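PDB 7B9F: EccC5, which probably acts as the FtsK/SpoIIIE-type ATPase of the mycobacterial ESX-5 type VII secretion system, a membrane machine that exports proteins. Local coordinates for residues Pro14-Glu19 and Arg171-Trp176; Val163-Gly168 and Trp392-Ala397; Val167-Pro172 and Val205-Pro210. All coordinates share one frame; numbering follows the deposited sequence.

Contact 1 of 3, residues Pro14-Glu19 and Arg171-Trp176; sequences PVVKPE and RPEVTW
Glu19 and Thr175 make the main polar link between the extended N-terminal segment 14-19 and segment 171-176. Glu19 O accepts from Thr175 OG1 at 2.8 Å. The hydroxyl lies in the carbonyl plane, on a lone pair. Its place follows from chi1 of 42°, which sets OG1 between the backbone N and the carbonyl carbon. Glu19 O is gripped by the N-H and the hydroxyl of this one residue, the N-H bond being the weak one. One step back, Glu19 N gives a weak bond to Glu173 O; it is long at 3.4 Å, though nearly straight.

Van der Waals contacts of the side chains surround these bonds. Glu19 bends at chi2 (83°), and OE1 lies 3.3 Å from Val174 CG1. CB of Glu19 touches the same methyl. Glu173 and Val16 meet at about a right angle. Val16 CG2 rests on Glu173 CG at 3.7 Å, and Val16 CG1 lies by Glu173 OE1. Met125 of helix 97-132 touches both Val16 and Glu173.

Glu173 OE2 forms a salt bridge with Arg381, and Glu19 OE1 has a weak hydrogen bond to Ser121. One firm hydroxyl bond and two weak backbone bonds, with side-chain contacts of Val16, Glu19 and Glu173, thus join the segments at the surface. Arg381 probably offsets the charge of Glu173.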
loop_
_atom_site.group_PDB
_atom_site.type_symbol
_atom_site.label_atom_id
_atom_site.label_comp_id
_atom_site.label_asym_id
_atom_site.label_seq_id
_atom_site.Cartn_x
_atom_site.Cartn_y
_atom_site.Cartn_z
ATOM N N PRO C 14 4.385 5.834 33.856
ATOM C CA PRO C 14 5.236 6.844 33.227
ATOM C C PRO C 14 5.168 8.159 33.975
ATOM O O PRO C 14 4.171 8.481 34.623
ATOM C CB PRO C 14 4.651 6.978 31.818
ATOM C CG PRO C 14 3.863 5.755 31.620
ATOM C CD PRO C 14 3.308 5.414 32.957
ATOM N N VAL C 15 6.247 8.923 33.880
ATOM C CA VAL C 15 6.401 10.140 34.660
ATOM C C VAL C 15 6.401 11.332 33.714
ATOM O O VAL C 15 6.877 11.252 32.577
ATOM C CB VAL C 15 7.684 10.091 35.527
ATOM C CG1 VAL C 15 8.943 10.060 34.670
ATOM C CG2 VAL C 15 7.722 11.236 36.529
ATOM N N VAL C 16 5.814 12.432 34.178
ATOM C CA VAL C 16 5.796 13.689 33.448
ATOM C C VAL C 16 6.402 14.759 34.342
ATOM O O VAL C 16 6.216 14.744 35.564
ATOM C CB VAL C 16 4.370 14.061 32.982
ATOM C CG1 VAL C 16 3.452 14.383 34.152
ATOM C CG2 VAL C 16 4.414 15.212 32.006
ATOM N N LYS C 17 7.201 15.639 33.748
ATOM C CA LYS C 17 7.849 16.669 34.537
ATOM C C LYS C 17 7.425 18.053 34.077
ATOM O O LYS C 17 7.353 18.313 32.870
ATOM C CB LYS C 17 9.377 16.524 34.483
ATOM C CG LYS C 17 10.019 16.740 33.134
ATOM C CD LYS C 17 11.524 16.611 33.224
ATOM C CE LYS C 17 11.946 15.172 33.428
ATOM N NZ LYS C 17 11.638 14.304 32.256
ATOM N N PRO C 18 7.053 18.928 35.000
ATOM C CA PRO C 18 6.730 20.307 34.626
ATOM C C PRO C 18 7.976 21.082 34.227
ATOM O O PRO C 18 9.093 20.742 34.618
ATOM C CB PRO C 18 6.093 20.881 35.896
ATOM C CG PRO C 18 5.688 19.691 36.691
ATOM C CD PRO C 18 6.709 18.647 36.397
ATOM N N GLU C 19 7.773 22.124 33.425
ATOM C CA GLU C 19 8.844 23.018 33.017
ATOM C C GLU C 19 8.344 24.449 33.066
ATOM O O GLU C 19 7.155 24.709 33.256
ATOM C CB GLU C 19 9.353 22.736 31.599
ATOM C CG GLU C 19 10.063 21.421 31.406
ATOM C CD GLU C 19 9.105 20.268 31.192
ATOM O OE1 GLU C 19 7.880 20.512 31.134
ATOM O OE2 GLU C 19 9.576 19.120 31.067
ATOM N N ARG C 171 -3.985 22.103 28.393
ATOM C CA ARG C 171 -2.767 22.895 28.398
ATOM C C ARG C 171 -1.580 22.019 28.788
ATOM O O ARG C 171 -1.726 21.102 29.596
ATOM C CB ARG C 171 -2.898 24.086 29.348
ATOM C CG ARG C 171 -3.020 23.740 30.805
ATOM C CD ARG C 171 -2.973 24.985 31.659
ATOM N NE ARG C 171 -3.305 24.701 33.049
ATOM C CZ ARG C 171 -2.448 24.208 33.936
ATOM N NH1 ARG C 171 -1.198 23.945 33.587
ATOM N NH2 ARG C 171 -2.842 23.981 35.179
ATOM N N PRO C 172 -0.414 22.249 28.210
ATOM C CA PRO C 172 0.725 21.365 28.439
ATOM C C PRO C 172 1.354 21.616 29.800
ATOM O O PRO C 172 0.916 22.459 30.573
ATOM C CB PRO C 172 1.680 21.744 27.312
ATOM C CG PRO C 172 1.425 23.162 27.116
ATOM C CD PRO C 172 -0.056 23.336 27.292
ATOM N N GLU C 173 2.404 20.851 30.081
ATOM C CA GLU C 173 3.139 21.016 31.321
ATOM C C GLU C 173 4.188 22.110 31.241
ATOM O O GLU C 173 4.629 22.593 32.287
ATOM C CB GLU C 173 3.804 19.699 31.707
ATOM C CG GLU C 173 2.857 18.606 32.197
ATOM C CD GLU C 173 2.350 18.788 33.624
ATOM O OE1 GLU C 173 2.229 17.763 34.326
ATOM O OE2 GLU C 173 2.063 19.923 34.059
ATOM N N VAL C 174 4.595 22.514 30.047
ATOM C CA VAL C 174 5.486 23.656 29.906
ATOM C C VAL C 174 4.671 24.930 30.062
ATOM O O VAL C 174 3.565 25.051 29.524
ATOM C CB VAL C 174 6.236 23.613 28.566
ATOM C CG1 VAL C 174 7.187 22.450 28.551
ATOM C CG2 VAL C 174 5.284 23.480 27.406
ATOM N N THR C 175 5.182 25.859 30.846
ATOM C CA THR C 175 4.530 27.143 31.051
ATOM C C THR C 175 5.328 28.192 30.296
ATOM O O THR C 175 6.447 28.530 30.688
ATOM C CB THR C 175 4.440 27.480 32.534
ATOM O OG1 THR C 175 5.674 27.140 33.174
ATOM C CG2 THR C 175 3.316 26.697 33.176
ATOM N N TRP C 176 4.759 28.696 29.211
ATOM C CA TRP C 176 5.461 29.651 28.365
ATOM C C TRP C 176 5.554 30.981 29.087
ATOM O O TRP C 176 4.563 31.699 29.223
ATOM C CB TRP C 176 4.754 29.793 27.027
ATOM C CG TRP C 176 4.734 28.529 26.270
ATOM C CD1 TRP C 176 3.638 27.828 25.897
ATOM C CD2 TRP C 176 5.865 27.801 25.788
ATOM N NE1 TRP C 176 4.010 26.704 25.208
ATOM C CE2 TRP C 176 5.375 26.667 25.129
ATOM C CE3 TRP C 176 7.245 28.000 25.848
ATOM C CZ2 TRP C 176 6.211 25.735 24.535
ATOM C CZ3 TRP C 176 8.069 27.075 25.262
ATOM C CH2 TRP C 176 7.554 25.958 24.614
#

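Contact 2 of 3, residues Val163-Gly168 and Trp392-Ala397; sequences VRVGVG and WFFALA
Val167 and Leu396 form an antiparallel hydrogen-bonded pair, and each satisfies the backbone of the other. Leu396 N donates to Val167 O at 2.8 Å, nearly straight at 168° and in the carbonyl plane. Val167 N returns a bond to Leu396 O at 3.2 Å, with the donor tilted 30° from that carbonyl plane. Gly166 and Ala397 form the neighbouring non-hydrogen-bonded pair. The carbonyls of Leu396 and Val167 each also receive a CA-H...O contact: Gly166 CA lies 3.3 Å from Leu396 O, and Ala395 CA approaches Val167 O.

The two segments run at 110° to each other, and the ladder here has two pairs. Further backbone bonds of 163-168 go to strand 209-214 and to Asp398. Val165 and Gly166 both face Lys211, which makes a classic beta bulge. Phe394 and Ala395 form a second one against Ile374. Arg164 NE is satisfied by a salt bridge to Asp398, just after strand 392-397.

Side chains close the flanks. Val165 CG1 reaches Phe394 CE2 at 3.6 Å, the two side chains crossing at about a right angle. The edge of the Phe393 ring lies near Gly168 CA. Acidic side chains of another protein chain pack on Val167 and Leu396, and a basic one makes a cation-pi contact with Trp392. Strand 162-170, flanked by 209-214 and 392-397, thus finds backbone partners on both sides, while 392-397 offers aromatic and aliphatic surface to a partner protein.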
loop_
_atom_site.group_PDB
_atom_site.type_symbol
_atom_site.label_atom_id
_atom_site.label_comp_id
_atom_site.label_asym_id
_atom_site.label_seq_id
_atom_site.Cartn_x
_atom_site.Cartn_y
_atom_site.Cartn_z
ATOM N N VAL C 163 -12.647 9.935 35.557
ATOM C CA VAL C 163 -12.852 8.973 34.482
ATOM C C VAL C 163 -12.817 9.680 33.139
ATOM O O VAL C 163 -13.130 10.865 33.024
ATOM C CB VAL C 163 -14.170 8.189 34.638
ATOM C CG1 VAL C 163 -14.262 7.606 36.013
ATOM C CG2 VAL C 163 -15.355 9.079 34.397
ATOM N N ARG C 164 -12.415 8.938 32.119
ATOM C CA ARG C 164 -12.308 9.487 30.782
ATOM C C ARG C 164 -13.685 9.620 30.164
ATOM O O ARG C 164 -14.542 8.755 30.341
ATOM C CB ARG C 164 -11.433 8.588 29.914
ATOM C CG ARG C 164 -11.319 9.020 28.477
ATOM C CD ARG C 164 -10.488 8.049 27.699
ATOM N NE ARG C 164 -10.725 8.175 26.273
ATOM C CZ ARG C 164 -9.829 7.857 25.355
ATOM N NH1 ARG C 164 -8.645 7.403 25.723
ATOM N NH2 ARG C 164 -10.108 8.004 24.072
ATOM N N VAL C 165 -13.900 10.711 29.442
ATOM C CA VAL C 165 -15.148 10.914 28.726
ATOM C C VAL C 165 -14.934 11.126 27.235
ATOM O O VAL C 165 -15.852 10.861 26.445
ATOM C CB VAL C 165 -15.937 12.092 29.339
ATOM C CG1 VAL C 165 -15.260 13.402 29.059
ATOM C CG2 VAL C 165 -17.376 12.105 28.895
ATOM N N GLY C 166 -13.749 11.520 26.799
ATOM C CA GLY C 166 -13.514 11.721 25.386
ATOM C C GLY C 166 -12.094 12.170 25.151
ATOM O O GLY C 166 -11.218 11.945 25.984
ATOM N N VAL C 167 -11.867 12.811 24.011
ATOM C CA VAL C 167 -10.568 13.376 23.683
ATOM C C VAL C 167 -10.736 14.846 23.339
ATOM O O VAL C 167 -11.782 15.271 22.844
ATOM C CB VAL C 167 -9.887 12.623 22.528
ATOM C CG1 VAL C 167 -9.593 11.214 22.934
ATOM C CG2 VAL C 167 -10.773 12.618 21.318
ATOM N N GLY C 168 -9.701 15.629 23.609
ATOM C CA GLY C 168 -9.786 17.056 23.384
ATOM C C GLY C 168 -8.487 17.745 23.722
ATOM O O GLY C 168 -7.440 17.108 23.816
ATOM N N TRP C 392 -17.807 26.260 26.081
ATOM C CA TRP C 392 -16.762 26.153 25.081
ATOM C C TRP C 392 -16.584 24.678 24.770
ATOM O O TRP C 392 -17.121 23.818 25.470
ATOM C CB TRP C 392 -15.469 26.814 25.581
ATOM C CG TRP C 392 -14.315 26.823 24.627
ATOM C CD1 TRP C 392 -13.081 26.287 24.841
ATOM C CD2 TRP C 392 -14.284 27.384 23.313
ATOM N NE1 TRP C 392 -12.283 26.479 23.745
ATOM C CE2 TRP C 392 -13.000 27.150 22.792
ATOM C CE3 TRP C 392 -15.217 28.063 22.527
ATOM C CZ2 TRP C 392 -12.624 27.572 21.528
ATOM C CZ3 TRP C 392 -14.843 28.477 21.272
ATOM C CH2 TRP C 392 -13.559 28.231 20.782
ATOM N N PHE C 393 -15.867 24.394 23.683
ATOM C CA PHE C 393 -15.544 23.026 23.296
ATOM C C PHE C 393 -14.871 22.300 24.445
ATOM O O PHE C 393 -13.971 22.837 25.091
ATOM C CB PHE C 393 -14.626 23.054 22.069
ATOM C CG PHE C 393 -14.144 21.702 21.612
ATOM C CD1 PHE C 393 -13.006 21.120 22.144
ATOM C CD2 PHE C 393 -14.809 21.037 20.612
ATOM C CE1 PHE C 393 -12.577 19.895 21.710
ATOM C CE2 PHE C 393 -14.376 19.811 20.174
ATOM C CZ PHE C 393 -13.260 19.244 20.722
ATOM N N PHE C 394 -15.315 21.080 24.705
ATOM C CA PHE C 394 -14.757 20.310 25.804
ATOM C C PHE C 394 -14.090 19.028 25.351
ATOM O O PHE C 394 -12.916 18.809 25.658
ATOM C CB PHE C 394 -15.844 19.988 26.821
ATOM C CG PHE C 394 -15.381 19.111 27.924
ATOM C CD1 PHE C 394 -14.469 19.573 28.843
ATOM C CD2 PHE C 394 -15.870 17.836 28.060
ATOM C CE1 PHE C 394 -14.044 18.775 29.866
ATOM C CE2 PHE C 394 -15.451 17.036 29.085
ATOM C CZ PHE C 394 -14.535 17.506 29.988
ATOM N N ALA C 395 -14.803 18.178 24.622
ATOM C CA ALA C 395 -14.260 16.898 24.209
ATOM C C ALA C 395 -15.103 16.345 23.081
ATOM O O ALA C 395 -16.267 16.712 22.914
ATOM C CB ALA C 395 -14.226 15.899 25.364
ATOM N N LEU C 396 -14.501 15.454 22.310
ATOM C CA LEU C 396 -15.241 14.620 21.381
ATOM C C LEU C 396 -15.572 13.319 22.092
ATOM O O LEU C 396 -14.669 12.559 22.447
ATOM C CB LEU C 396 -14.428 14.363 20.119
ATOM C CG LEU C 396 -15.079 13.417 19.130
ATOM C CD1 LEU C 396 -16.365 14.014 18.639
ATOM C CD2 LEU C 396 -14.153 13.227 17.984
ATOM N N ALA C 397 -16.862 13.074 22.301
ATOM C CA ALA C 397 -17.300 12.025 23.208
ATOM C C ALA C 397 -16.909 10.646 22.707
ATOM O O ALA C 397 -16.923 10.376 21.507
ATOM C CB ALA C 397 -18.811 12.086 23.379
#

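Contact 3 of 3, residues Val167-Pro172 and Val205-Pro210; sequences VGMTRP and VVYNLP
Met169 and Tyr207 lie side by side, pointing the same way. The sulfur SD sits 3.8 Å from Tyr207 CE1 and 39° off the ring normal, an oblique Met-aromatic contact. Met169 CG rests against the same ring rim, at CE1 and CD1. SD also meets Val205 CG2 at 4.1 Å, so the thioether fills the notch between Val205 and Tyr207. A bend at chi3 (-74°) turns the methyl CE, which packs on Phe393 and Trp392. The Tyr207 hydroxyl bonds to the backbone of another protein chain.

A second set of bumps lies on the sheet face that carries Thr170, Val206 and Leu209. Thr170 CG2 meets Leu209 CD1 at 3.7 Å. Thr170 chi1 (-173°) puts OG1 anti to the backbone N and leaves CG2 on the side of Leu209. Farther along, the Pro172 ring sets CB against Val206 CG2 at 3.6 Å. Helix 97-132 covers this face, with Met125 touching both Val206 and Leu209.

The two segments form an antiparallel pair at the edge of the mixed sheet of this chain. Gly168 pairs with Leu209 and Thr170 with Val206, each by two backbone bonds. Val206 N to Thr170 O is 2.7 Å. The register slips by one between the pairs. Asn208 and Leu209 both face Gly168, a G1 beta bulge, and the chain turns a corner here.

Asn208 adopts the left-handed backbone shape that such a bulge uses. Its side chain lies alongside Val167, with OD1 3.6 Å from Val167 CB and close to CG1. Arg130 of helix 97-132 donates to the Asn208 backbone oxygen, and Lys211 NZ bonds Met169 O.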
loop_
_atom_site.group_PDB
_atom_site.type_symbol
_atom_site.label_atom_id
_atom_site.label_comp_id
_atom_site.label_asym_id
_atom_site.label_seq_id
_atom_site.Cartn_x
_atom_site.Cartn_y
_atom_site.Cartn_z
ATOM N N VAL C 167 -11.867 12.811 24.011
ATOM C CA VAL C 167 -10.568 13.376 23.683
ATOM C C VAL C 167 -10.736 14.846 23.339
ATOM O O VAL C 167 -11.782 15.271 22.844
ATOM C CB VAL C 167 -9.887 12.623 22.528
ATOM C CG1 VAL C 167 -9.593 11.214 22.934
ATOM C CG2 VAL C 167 -10.773 12.618 21.318
ATOM N N GLY C 168 -9.701 15.629 23.609
ATOM C CA GLY C 168 -9.786 17.056 23.384
ATOM C C GLY C 168 -8.487 17.745 23.722
ATOM O O GLY C 168 -7.440 17.108 23.816
ATOM N N MET C 169 -8.566 19.058 23.902
ATOM C CA MET C 169 -7.406 19.889 24.183
ATOM C C MET C 169 -7.114 19.937 25.671
ATOM O O MET C 169 -8.010 19.785 26.500
ATOM C CB MET C 169 -7.639 21.313 23.703
ATOM C CG MET C 169 -7.748 21.459 22.235
ATOM S SD MET C 169 -7.962 23.177 21.768
ATOM C CE MET C 169 -9.659 23.432 22.261
ATOM N N THR C 170 -5.852 20.190 26.003
ATOM C CA THR C 170 -5.487 20.520 27.372
ATOM C C THR C 170 -4.198 21.322 27.348
ATOM O O THR C 170 -3.431 21.253 26.387
ATOM C CB THR C 170 -5.330 19.273 28.244
ATOM O OG1 THR C 170 -5.135 19.668 29.605
ATOM C CG2 THR C 170 -4.159 18.454 27.799
ATOM N N ARG C 171 -3.985 22.103 28.393
ATOM C CA ARG C 171 -2.767 22.895 28.398
ATOM C C ARG C 171 -1.580 22.019 28.788
ATOM O O ARG C 171 -1.726 21.102 29.596
ATOM C CB ARG C 171 -2.898 24.086 29.348
ATOM C CG ARG C 171 -3.020 23.740 30.805
ATOM C CD ARG C 171 -2.973 24.985 31.659
ATOM N NE ARG C 171 -3.305 24.701 33.049
ATOM C CZ ARG C 171 -2.448 24.208 33.936
ATOM N NH1 ARG C 171 -1.198 23.945 33.587
ATOM N NH2 ARG C 171 -2.842 23.981 35.179
ATOM N N PRO C 172 -0.414 22.249 28.210
ATOM C CA PRO C 172 0.725 21.365 28.439
ATOM C C PRO C 172 1.354 21.616 29.800
ATOM O O PRO C 172 0.916 22.459 30.573
ATOM C CB PRO C 172 1.680 21.744 27.312
ATOM C CG PRO C 172 1.425 23.162 27.116
ATOM C CD PRO C 172 -0.056 23.336 27.292
ATOM N N VAL C 205 -1.624 24.618 23.807
ATOM C CA VAL C 205 -2.462 23.464 24.104
ATOM C C VAL C 205 -1.872 22.235 23.433
ATOM O O VAL C 205 -1.101 22.327 22.479
ATOM C CB VAL C 205 -3.925 23.641 23.653
ATOM C CG1 VAL C 205 -4.597 24.775 24.388
ATOM C CG2 VAL C 205 -3.958 23.933 22.197
ATOM N N VAL C 206 -2.243 21.074 23.957
ATOM C CA VAL C 206 -1.904 19.781 23.379
ATOM C C VAL C 206 -3.177 19.173 22.827
ATOM O O VAL C 206 -4.211 19.173 23.503
ATOM C CB VAL C 206 -1.264 18.846 24.413
ATOM C CG1 VAL C 206 -0.655 17.665 23.723
ATOM C CG2 VAL C 206 -0.209 19.580 25.153
ATOM N N TYR C 207 -3.108 18.653 21.613
ATOM C CA TYR C 207 -4.305 18.248 20.904
ATOM C C TYR C 207 -4.469 16.740 21.002
ATOM O O TYR C 207 -3.480 16.002 21.008
ATOM C CB TYR C 207 -4.232 18.665 19.443
ATOM C CG TYR C 207 -4.576 20.108 19.235
ATOM C CD1 TYR C 207 -5.849 20.499 18.899
ATOM C CD2 TYR C 207 -3.592 21.076 19.289
ATOM C CE1 TYR C 207 -6.153 21.820 18.695
ATOM C CE2 TYR C 207 -3.884 22.393 19.069
ATOM C CZ TYR C 207 -5.167 22.760 18.776
ATOM O OH TYR C 207 -5.463 24.081 18.559
ATOM N N ASN C 208 -5.723 16.295 21.084
ATOM C CA ASN C 208 -6.109 14.884 21.123
ATOM C C ASN C 208 -5.483 14.187 22.332
ATOM O O ASN C 208 -4.734 13.222 22.213
ATOM C CB ASN C 208 -5.742 14.181 19.809
ATOM C CG ASN C 208 -6.373 12.808 19.667
ATOM O OD1 ASN C 208 -6.824 12.198 20.627
ATOM N ND2 ASN C 208 -6.415 12.321 18.441
ATOM N N LEU C 209 -5.780 14.714 23.486
ATOM C CA LEU C 209 -5.502 14.031 24.728
ATOM C C LEU C 209 -6.807 13.704 25.436
ATOM O O LEU C 209 -7.821 14.359 25.183
ATOM C CB LEU C 209 -4.619 14.874 25.650
ATOM C CG LEU C 209 -3.175 15.003 25.211
ATOM C CD1 LEU C 209 -2.403 15.594 26.338
ATOM C CD2 LEU C 209 -2.624 13.656 24.864
ATOM N N PRO C 210 -6.832 12.673 26.281
ATOM C CA PRO C 210 -8.070 12.320 26.976
ATOM C C PRO C 210 -8.583 13.444 27.852
ATOM O O PRO C 210 -7.830 14.072 28.592
ATOM C CB PRO C 210 -7.660 11.114 27.818
ATOM C CG PRO C 210 -6.567 10.526 27.077
ATOM C CD PRO C 210 -5.798 11.655 26.505
#

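In the fold
Strand 162-170 joins contacts 2 and 3: it pairs with strand 392-397 on one side and strand 209-214 on the other, in one mixed sheet. Their centres lie about 9 Å apart, and both start from the same stretch of chain. At Arg171 and Pro172, shared by contacts 1 and 3, the chain leaves the mixed sheet for strand 174-177, which follows 162-170 and pairs with strand 19-22. Contact 1 is centred about 12 Å from contact 3 and 20 Å from contact 2. The segments of contacts 1 and 2 alternate along the chain, so early and late parts of the modelled chain meet here. Helix 97-132 touches contacts 1 and 3; other protein chains reach contacts 2 and 3.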